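Rab GDP dissociation inhibitor alpha (Naegleria fowleri, PDB 6C87) probably binds prenylated Rab GTPases in their GDP-bound form, slowing nucleotide release and extracting them from membranes for recycling in vesicle transport. Local coordinates at residues G75-N81 and H353-K359; K94-I98 and A425-V429; R339-I343 and E376-V380. All coordinates share one frame; numbering follows the deposited sequence.

Contact 1: residues G75-N81 and H353-K359; sequences GRSRDYN and HVAPNGK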
loop_
_atom_site.group_PDB
_atom_site.type_symbol
_atom_site.label_atom_id
_atom_site.label_comp_id
_atom_site.label_asym_id
_atom_site.label_seq_id
_atom_site.Cartn_x
_atom_site.Cartn_y
_atom_site.Cartn_z
ATOM N N GLY A 75 48.440 -22.626 0.953
ATOM C CA GLY A 75 48.636 -21.210 0.723
ATOM C C GLY A 75 48.544 -20.399 1.998
ATOM O O GLY A 75 48.444 -20.924 3.109
ATOM N N ARG A 76 48.558 -19.078 1.816
ATOM C CA ARG A 76 48.591 -18.163 2.950
ATOM C C ARG A 76 47.285 -18.187 3.727
ATOM O O ARG A 76 46.208 -17.974 3.165
ATOM C CB ARG A 76 48.863 -16.742 2.481
ATOM C CG ARG A 76 50.303 -16.389 2.436
ATOM C CD ARG A 76 50.465 -14.894 2.320
ATOM N NE ARG A 76 50.265 -14.175 3.580
ATOM C CZ ARG A 76 51.167 -14.121 4.557
ATOM N NH1 ARG A 76 52.320 -14.768 4.432
ATOM N NH2 ARG A 76 50.908 -13.432 5.661
ATOM N N SER A 77 47.391 -18.410 5.036
ATOM C CA SER A 77 46.200 -18.512 5.864
ATOM C C SER A 77 45.362 -17.245 5.769
ATOM O O SER A 77 44.131 -17.306 5.669
ATOM C CB SER A 77 46.595 -18.783 7.312
ATOM O OG SER A 77 45.495 -18.550 8.169
ATOM N N ARG A 78 46.014 -16.084 5.783
ATOM C CA ARG A 78 45.280 -14.830 5.780
ATOM C C ARG A 78 44.739 -14.472 4.402
ATOM O O ARG A 78 44.022 -13.476 4.276
ATOM C CB ARG A 78 46.169 -13.705 6.316
ATOM N N ASP A 79 45.046 -15.258 3.368
ATOM C CA ASP A 79 44.388 -15.109 2.074
ATOM C C ASP A 79 42.990 -15.728 2.043
ATOM O O ASP A 79 42.274 -15.553 1.049
ATOM C CB ASP A 79 45.248 -15.713 0.959
ATOM C CG ASP A 79 46.416 -14.816 0.563
ATOM O OD1 ASP A 79 46.467 -13.657 1.020
ATOM O OD2 ASP A 79 47.275 -15.263 -0.229
ATOM N N TYR A 80 42.599 -16.465 3.081
ATOM C CA TYR A 80 41.296 -17.118 3.143
ATOM C C TYR A 80 40.312 -16.288 3.953
ATOM O O TYR A 80 40.626 -15.857 5.065
ATOM C CB TYR A 80 41.406 -18.504 3.770
ATOM C CG TYR A 80 42.015 -19.563 2.895
ATOM C CD1 TYR A 80 43.383 -19.817 2.920
ATOM C CD2 TYR A 80 41.216 -20.340 2.068
ATOM C CE1 TYR A 80 43.939 -20.819 2.128
ATOM C CE2 TYR A 80 41.756 -21.336 1.276
ATOM C CZ TYR A 80 43.116 -21.573 1.306
ATOM O OH TYR A 80 43.639 -22.562 0.504
ATOM N N ASN A 81 39.101 -16.126 3.418
ATOM C CA ASN A 81 37.977 -15.511 4.126
ATOM C C ASN A 81 36.816 -16.475 3.941
ATOM O O ASN A 81 35.949 -16.268 3.089
ATOM C CB ASN A 81 37.640 -14.098 3.585
ATOM C CG ASN A 81 38.726 -13.087 3.869
ATOM O OD1 ASN A 81 38.964 -12.712 5.013
ATOM N ND2 ASN A 81 39.395 -12.640 2.816
ATOM N N HIS A 353 38.129 -12.814 -3.622
ATOM C CA HIS A 353 39.123 -12.621 -2.564
ATOM C C HIS A 353 38.730 -13.340 -1.278
ATOM O O HIS A 353 38.832 -12.794 -0.177
ATOM C CB HIS A 353 39.381 -11.143 -2.290
ATOM C CG HIS A 353 40.187 -10.476 -3.351
ATOM N ND1 HIS A 353 39.625 -9.667 -4.312
ATOM C CD2 HIS A 353 41.505 -10.551 -3.642
ATOM C CE1 HIS A 353 40.572 -9.238 -5.128
ATOM N NE2 HIS A 353 41.720 -9.767 -4.748
ATOM N N VAL A 354 38.247 -14.571 -1.420
ATOM C CA VAL A 354 38.016 -15.443 -0.275
ATOM C C VAL A 354 39.010 -16.599 -0.204
ATOM O O VAL A 354 39.001 -17.343 0.791
ATOM C CB VAL A 354 36.562 -15.958 -0.245
ATOM C CG1 VAL A 354 35.607 -14.765 -0.185
ATOM C CG2 VAL A 354 36.260 -16.827 -1.476
ATOM N N ALA A 355 39.861 -16.773 -1.211
ATOM C CA ALA A 355 40.836 -17.851 -1.228
ATOM C C ALA A 355 42.072 -17.361 -1.954
ATOM O O ALA A 355 41.985 -16.448 -2.784
ATOM C CB ALA A 355 40.272 -19.103 -1.910
ATOM N N PRO A 356 43.229 -17.971 -1.708
ATOM C CA PRO A 356 44.441 -17.584 -2.439
ATOM C C PRO A 356 44.286 -17.850 -3.926
ATOM O O PRO A 356 43.349 -18.507 -4.381
ATOM C CB PRO A 356 45.546 -18.466 -1.838
ATOM C CG PRO A 356 44.983 -19.046 -0.599
ATOM C CD PRO A 356 43.491 -19.014 -0.703
ATOM N N ASN A 357 45.227 -17.304 -4.693
ATOM C CA ASN A 357 45.237 -17.522 -6.133
ATOM C C ASN A 357 45.392 -19.001 -6.449
ATOM O O ASN A 357 46.312 -19.664 -5.956
ATOM C CB ASN A 357 46.367 -16.731 -6.777
ATOM C CG ASN A 357 45.872 -15.546 -7.563
ATOM O OD1 ASN A 357 44.838 -15.614 -8.230
ATOM N ND2 ASN A 357 46.628 -14.456 -7.520
ATOM N N GLY A 358 44.491 -19.512 -7.285
ATOM C CA GLY A 358 44.470 -20.913 -7.646
ATOM C C GLY A 358 43.665 -21.797 -6.721
ATOM O O GLY A 358 43.592 -23.012 -6.959
ATOM N N LYS A 359 43.033 -21.230 -5.699
ATOM C CA LYS A 359 42.248 -22.002 -4.750
ATOM C C LYS A 359 40.769 -21.680 -4.901
ATOM O O LYS A 359 40.381 -20.565 -5.264
ATOM C CB LYS A 359 42.703 -21.751 -3.306
ATOM C CG LYS A 359 44.074 -22.338 -2.956
ATOM C CD LYS A 359 44.042 -23.873 -3.035
ATOM C CE LYS A 359 45.128 -24.543 -2.183
ATOM N NZ LYS A 359 46.526 -24.259 -2.629
#
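Two connecting loops run antiparallel past each other, residues 75-81 ahead of strand 82-83 and residues 353-359 ahead of strand 360-367, and are joined by a proline-tyrosine CH-pi contact and two hydrogen bonds. Pro-356 lies over one face of the Tyr-80 ring, its CD 3.3 Å from the ring centroid and 15° off the normal, while its CG leans over CE1. The two side chains cross at about a right angle. Tyr-80 CG stands anti to its carbonyl carbon (chi1 -74°), which carries the ring along the facing loop from Ala-355, whose CB is 4.2 Å from Tyr-80 CE2, to Lys-359. There Tyr-80 OH lies 3.5 Å from Lys-359 CG, and Leu-74 O accepts the hydroxyl's hydrogen bond; Ser-77 O sits in plane at the ring edge. Lys-359 bends at chi2 and chi4 and delivers NZ to Ser-73 O, so that the tyrosine and the lysine both reach the backbone just before Gly-75. Asp-79 adds its CB against Pro-356 CG at 3.7 Å.

At the other end Asn-81 bonds twice to the partner backbone. Asn-81 N donates to Val-354 O at 2.9 Å, and Asn-81 ND2 donates to His-353 O at 3.0 Å, with the acceptor near the amide plane and the donor in the carbonyl plane, which favours this rotation of the amide. A type II turn from Pro-356 to Lys-359, with Gly-358 at its third position, is closed by Lys-359 N bonding Pro-356 O at 3.0 Å. The Tyr-80 ring is enclosed further by Leu-56 of helix 56-64, Ile-314 of strand 302-315 and Ile-361 of strand 360-367, which places the loop pair between that helix and the large mixed sheet.

Contact 2: residues K94-I98 and A425-V429; sequences KLVKI and AVDIV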
loop_
_atom_site.group_PDB
_atom_site.type_symbol
_atom_site.label_atom_id
_atom_site.label_comp_id
_atom_site.label_asym_id
_atom_site.label_seq_id
_atom_site.Cartn_x
_atom_site.Cartn_y
_atom_site.Cartn_z
ATOM N N LYS A 94 15.013 -9.659 -2.547
ATOM C CA LYS A 94 14.572 -8.980 -1.334
ATOM C C LYS A 94 15.751 -8.480 -0.509
ATOM O O LYS A 94 15.754 -7.333 -0.050
ATOM C CB LYS A 94 13.692 -9.900 -0.490
ATOM C CG LYS A 94 12.268 -10.038 -0.988
ATOM C CD LYS A 94 11.467 -10.928 -0.051
ATOM C CE LYS A 94 9.985 -10.861 -0.358
ATOM N NZ LYS A 94 9.267 -12.035 0.199
ATOM N N LEU A 95 16.771 -9.318 -0.317
ATOM C CA LEU A 95 17.867 -8.911 0.556
ATOM C C LEU A 95 18.611 -7.712 -0.014
ATOM O O LEU A 95 18.947 -6.774 0.720
ATOM C CB LEU A 95 18.819 -10.075 0.809
ATOM C CG LEU A 95 19.983 -9.661 1.713
ATOM C CD1 LEU A 95 19.449 -9.137 3.028
ATOM C CD2 LEU A 95 20.918 -10.825 1.958
ATOM N N VAL A 96 18.869 -7.720 -1.321
ATOM C CA VAL A 96 19.524 -6.576 -1.949
ATOM C C VAL A 96 18.708 -5.306 -1.724
ATOM O O VAL A 96 19.264 -4.223 -1.495
ATOM C CB VAL A 96 19.751 -6.855 -3.448
ATOM C CG1 VAL A 96 20.121 -5.580 -4.184
ATOM C CG2 VAL A 96 20.832 -7.911 -3.633
ATOM N N LYS A 97 17.377 -5.413 -1.797
ATOM C CA LYS A 97 16.539 -4.237 -1.581
ATOM C C LYS A 97 16.558 -3.792 -0.123
ATOM O O LYS A 97 16.606 -2.589 0.162
ATOM C CB LYS A 97 15.109 -4.510 -2.055
ATOM C CG LYS A 97 14.980 -4.508 -3.574
ATOM C CD LYS A 97 13.557 -4.736 -4.054
ATOM C CE LYS A 97 13.503 -4.705 -5.574
ATOM N NZ LYS A 97 12.112 -4.693 -6.094
ATOM N N ILE A 98 16.553 -4.743 0.816
ATOM C CA ILE A 98 16.622 -4.378 2.228
ATOM C C ILE A 98 17.965 -3.733 2.547
ATOM O O ILE A 98 18.031 -2.729 3.267
ATOM C CB ILE A 98 16.380 -5.610 3.112
ATOM C CG1 ILE A 98 15.040 -6.260 2.785
ATOM C CG2 ILE A 98 16.384 -5.207 4.572
ATOM C CD1 ILE A 98 14.816 -7.570 3.536
ATOM N N ALA A 425 15.963 -13.305 3.958
ATOM C CA ALA A 425 15.273 -12.026 3.782
ATOM C C ALA A 425 13.822 -12.101 4.245
ATOM O O ALA A 425 13.308 -11.149 4.850
ATOM C CB ALA A 425 15.343 -11.580 2.321
ATOM N N VAL A 426 13.145 -13.220 3.963
ATOM C CA VAL A 426 11.778 -13.406 4.446
ATOM C C VAL A 426 11.747 -13.374 5.973
ATOM O O VAL A 426 10.826 -12.811 6.579
ATOM C CB VAL A 426 11.180 -14.711 3.874
ATOM C CG1 VAL A 426 9.902 -15.090 4.584
ATOM C CG2 VAL A 426 10.907 -14.559 2.381
ATOM N N ASP A 427 12.759 -13.965 6.620
ATOM C CA ASP A 427 12.828 -13.914 8.080
ATOM C C ASP A 427 13.039 -12.488 8.587
ATOM O O ASP A 427 12.423 -12.085 9.581
ATOM C CB ASP A 427 13.940 -14.829 8.594
ATOM C CG ASP A 427 13.838 -15.089 10.088
ATOM O OD1 ASP A 427 12.709 -15.038 10.617
ATOM O OD2 ASP A 427 14.880 -15.349 10.731
ATOM N N ILE A 428 13.898 -11.707 7.919
ATOM C CA ILE A 428 14.135 -10.324 8.342
ATOM C C ILE A 428 12.853 -9.509 8.245
ATOM O O ILE A 428 12.479 -8.791 9.182
ATOM C CB ILE A 428 15.252 -9.683 7.501
ATOM C CG1 ILE A 428 16.619 -10.259 7.874
ATOM C CG2 ILE A 428 15.218 -8.177 7.657
ATOM C CD1 ILE A 428 17.702 -9.934 6.861
ATOM N N VAL A 429 12.163 -9.606 7.102
ATOM C CA VAL A 429 10.920 -8.868 6.899
ATOM C C VAL A 429 9.893 -9.261 7.945
ATOM O O VAL A 429 9.199 -8.405 8.511
ATOM C CB VAL A 429 10.370 -9.114 5.485
ATOM C CG1 VAL A 429 8.952 -8.556 5.380
ATOM C CG2 VAL A 429 11.286 -8.488 4.447
#
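Lys-94 O accepts the backbone hydrogen bond of Ile-98 N at 2.8 Å, the i to i+4 bond of a turn that has both side chains on the face toward Ala-425. No hydrogen bond crosses between the helices; the contact is apolar. The methyl of Ala-425 enters between three side chains, with Lys-94 CB 3.7 Å and Leu-95 CB 4.1 Å from Ala-425 CB, and with the Ile-98 CD1 methyl on its third side. It lies at the closest part of the contact, Ala-425 CA being 5.2 Å from Leu-95 CA. The segment axes approach to 9.8 Å at an angle of 48°.

Ile-98 carries its CG1 branch anti to the carbonyl carbon (chi1 -57°), and CD1 continues extended beyond CG1 to the other helix. There Ile-98 CD1 meets Val-429 CG2 at 3.8 Å and Ile-428 CG2 at 4.2 Å, one turn beyond Ala-425. Leu-95 CD1 approaches Ile-428 CD1 on the buried flank. On the exposed flank the extended chain of Lys-94 slants across Val-426 and brings NZ near CG2.

Leu-22, Val-26 and Leu-30 of helix 22-33 complete the buried side. Helix 22-33, after strand 15-18 and its glycine-rich turn, and helix 422-436, after strand 409-411, flank the parallel sheet, consistent with the Rossmann-like, FAD-domain-type fold expected of the GDI family; helix 94-102 packs against it, coming from strand 89-90 of the mixed sheet.

Contact 3: residues R339-I343 and E376-V380; sequences RKHDI and EVKVV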
loop_
_atom_site.group_PDB
_atom_site.type_symbol
_atom_site.label_atom_id
_atom_site.label_comp_id
_atom_site.label_asym_id
_atom_site.label_seq_id
_atom_site.Cartn_x
_atom_site.Cartn_y
_atom_site.Cartn_z
ATOM N N ARG A 339 16.093 -37.974 -2.636
ATOM C CA ARG A 339 16.087 -37.389 -1.302
ATOM C C ARG A 339 14.800 -36.603 -1.097
ATOM O O ARG A 339 13.972 -36.479 -2.001
ATOM C CB ARG A 339 17.294 -36.465 -1.072
ATOM C CG ARG A 339 18.597 -37.186 -0.804
ATOM C CD ARG A 339 19.783 -36.220 -0.725
ATOM N NE ARG A 339 19.550 -35.113 0.200
ATOM C CZ ARG A 339 19.738 -35.191 1.514
ATOM N NH1 ARG A 339 20.142 -36.328 2.061
ATOM N NH2 ARG A 339 19.504 -34.141 2.284
ATOM N N LYS A 340 14.625 -36.095 0.124
ATOM C CA LYS A 340 13.510 -35.215 0.454
ATOM C C LYS A 340 13.961 -33.776 0.675
ATOM O O LYS A 340 13.150 -32.936 1.073
ATOM C CB LYS A 340 12.770 -35.718 1.699
ATOM C CG LYS A 340 11.918 -36.954 1.489
ATOM C CD LYS A 340 12.598 -38.203 2.020
ATOM C CE LYS A 340 12.642 -38.216 3.541
ATOM N NZ LYS A 340 13.449 -39.364 4.041
ATOM N N HIS A 341 15.232 -33.473 0.430
ATOM C CA HIS A 341 15.758 -32.122 0.557
ATOM C C HIS A 341 16.799 -31.906 -0.524
ATOM O O HIS A 341 17.596 -32.805 -0.813
ATOM C CB HIS A 341 16.389 -31.884 1.933
ATOM C CG HIS A 341 15.451 -32.134 3.073
ATOM N ND1 HIS A 341 15.178 -33.402 3.543
ATOM C CD2 HIS A 341 14.730 -31.283 3.841
ATOM C CE1 HIS A 341 14.322 -33.322 4.547
ATOM N NE2 HIS A 341 14.037 -32.047 4.750
ATOM N N ASP A 342 16.786 -30.717 -1.120
ATOM C CA ASP A 342 17.792 -30.375 -2.111
ATOM C C ASP A 342 19.166 -30.274 -1.455
ATOM O O ASP A 342 19.291 -29.993 -0.262
ATOM C CB ASP A 342 17.448 -29.049 -2.797
ATOM C CG ASP A 342 16.186 -29.119 -3.651
ATOM O OD1 ASP A 342 15.487 -30.162 -3.641
ATOM O OD2 ASP A 342 15.890 -28.105 -4.329
ATOM N N ILE A 343 20.202 -30.520 -2.246
ATOM C CA ILE A 343 21.572 -30.266 -1.834
ATOM C C ILE A 343 22.046 -29.050 -2.605
ATOM O O ILE A 343 21.756 -28.908 -3.799
ATOM C CB ILE A 343 22.517 -31.452 -2.096
ATOM C CG1 ILE A 343 21.914 -32.756 -1.579
ATOM C CG2 ILE A 343 23.862 -31.181 -1.431
ATOM C CD1 ILE A 343 22.737 -33.984 -1.945
ATOM N N GLU A 376 25.284 -38.465 2.941
ATOM C CA GLU A 376 24.178 -37.876 2.194
ATOM C C GLU A 376 24.675 -36.938 1.095
ATOM O O GLU A 376 24.011 -36.802 0.065
ATOM C CB GLU A 376 23.217 -37.147 3.136
ATOM C CG GLU A 376 22.466 -38.055 4.099
ATOM C CD GLU A 376 21.605 -37.284 5.107
ATOM O OE1 GLU A 376 20.857 -36.367 4.700
ATOM O OE2 GLU A 376 21.689 -37.591 6.319
ATOM N N VAL A 377 25.828 -36.288 1.287
ATOM C CA VAL A 377 26.381 -35.381 0.282
ATOM C C VAL A 377 27.472 -36.041 -0.553
ATOM O O VAL A 377 28.154 -35.354 -1.321
ATOM C CB VAL A 377 26.913 -34.076 0.911
ATOM C CG1 VAL A 377 25.803 -33.319 1.628
ATOM C CG2 VAL A 377 28.081 -34.357 1.847
ATOM N N LYS A 378 27.657 -37.357 -0.428
ATOM C CA LYS A 378 28.729 -38.008 -1.175
ATOM C C LYS A 378 28.538 -37.850 -2.680
ATOM O O LYS A 378 29.520 -37.754 -3.424
ATOM C CB LYS A 378 28.820 -39.489 -0.803
ATOM C CG LYS A 378 29.957 -40.212 -1.488
ATOM C CD LYS A 378 30.074 -41.650 -1.018
ATOM C CE LYS A 378 31.265 -42.343 -1.673
ATOM N NZ LYS A 378 31.032 -42.616 -3.114
ATOM N N VAL A 379 27.287 -37.806 -3.144
ATOM C CA VAL A 379 27.032 -37.624 -4.568
ATOM C C VAL A 379 27.635 -36.315 -5.053
ATOM O O VAL A 379 28.129 -36.233 -6.183
ATOM C CB VAL A 379 25.515 -37.690 -4.861
ATOM C CG1 VAL A 379 24.759 -36.604 -4.095
ATOM C CG2 VAL A 379 25.242 -37.586 -6.357
ATOM N N VAL A 380 27.631 -35.281 -4.209
ATOM C CA VAL A 380 28.209 -34.004 -4.607
ATOM C C VAL A 380 29.725 -34.030 -4.450
ATOM O O VAL A 380 30.463 -33.600 -5.343
ATOM C CB VAL A 380 27.582 -32.853 -3.800
ATOM C CG1 VAL A 380 28.179 -31.534 -4.237
ATOM C CG2 VAL A 380 26.075 -32.845 -3.946
#
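Arg-339 and Glu-376 approach with their side chains crossed at about a right angle, yet their charged ends lie nearly coplanar, the guanidinium and carboxylate planes being 28° apart. One N-H does the bonding: Arg-339 NH1 donates to Glu-376 OE1 at 2.7 Å, almost straight at 168°, and this forms a salt bridge. The oxygen lies at the guanidinium edge, in its plane, and is met on its anti side; with one N-H to one oxygen the pair is single-pronged. Arg-339 bends at chi3 (52°), which turns NE back to the carbonyl of its own loop; His-341 O accepts from Arg-339 NE at 3.2 Å. Thr-367 O takes a further hydrogen bond from NH2, and the guanidinium is thereby held from three nitrogens. The carboxylate is held too, OE1 by Glu-369 N and OE2 by Ser-370 OG.

Next to the ion pair, Ile-343 at the start of strand 343-349 points at the helix. Ile-343 CG2 and Val-380 CG2 reach toward each other tip to tip at 3.7 Å, while Ile-343 CG2 also approaches Val-377 CG1 at 4.2 Å. The longer branch of Ile-343 ends in CD1, 3.9 Å from Val-379 CG1 and 3.7 Å from Glu-376 O. Phe-332 and Val-364, from the two neighbouring strands, flank the isoleucine and Val-380.

A polar part thus adjoins an apolar one: the opposite charges probably offset each other in part, with Glu-369 as a weak, distant second partner of the arginine, and the several bonds on each flat group set its orientation while the branched side chains seat helix 378-384 on the sheet.

How the contacts relate
From the N terminus the segments come in the order 75-81, 94-98, 339-343, 353-359, 376-380 and 425-429. Contact 1 joins the loop before strand 82-83 to the loop between strands 343-349 and 360-367. Contact 2 crosses it, joining helix 94-102 to helix 422-436 near the C terminus. Contact 3 joins helix 378-384 to strand 343-349 and closes the shortest loop, 32 intervening residues that hold most of strand 343-349 and all of strand 360-367; it lies wholly within the span of contact 2 but crosses contact 1, whose second segment lies in the loop between those strands. None touches another, their centres being 27 to 30 Å apart.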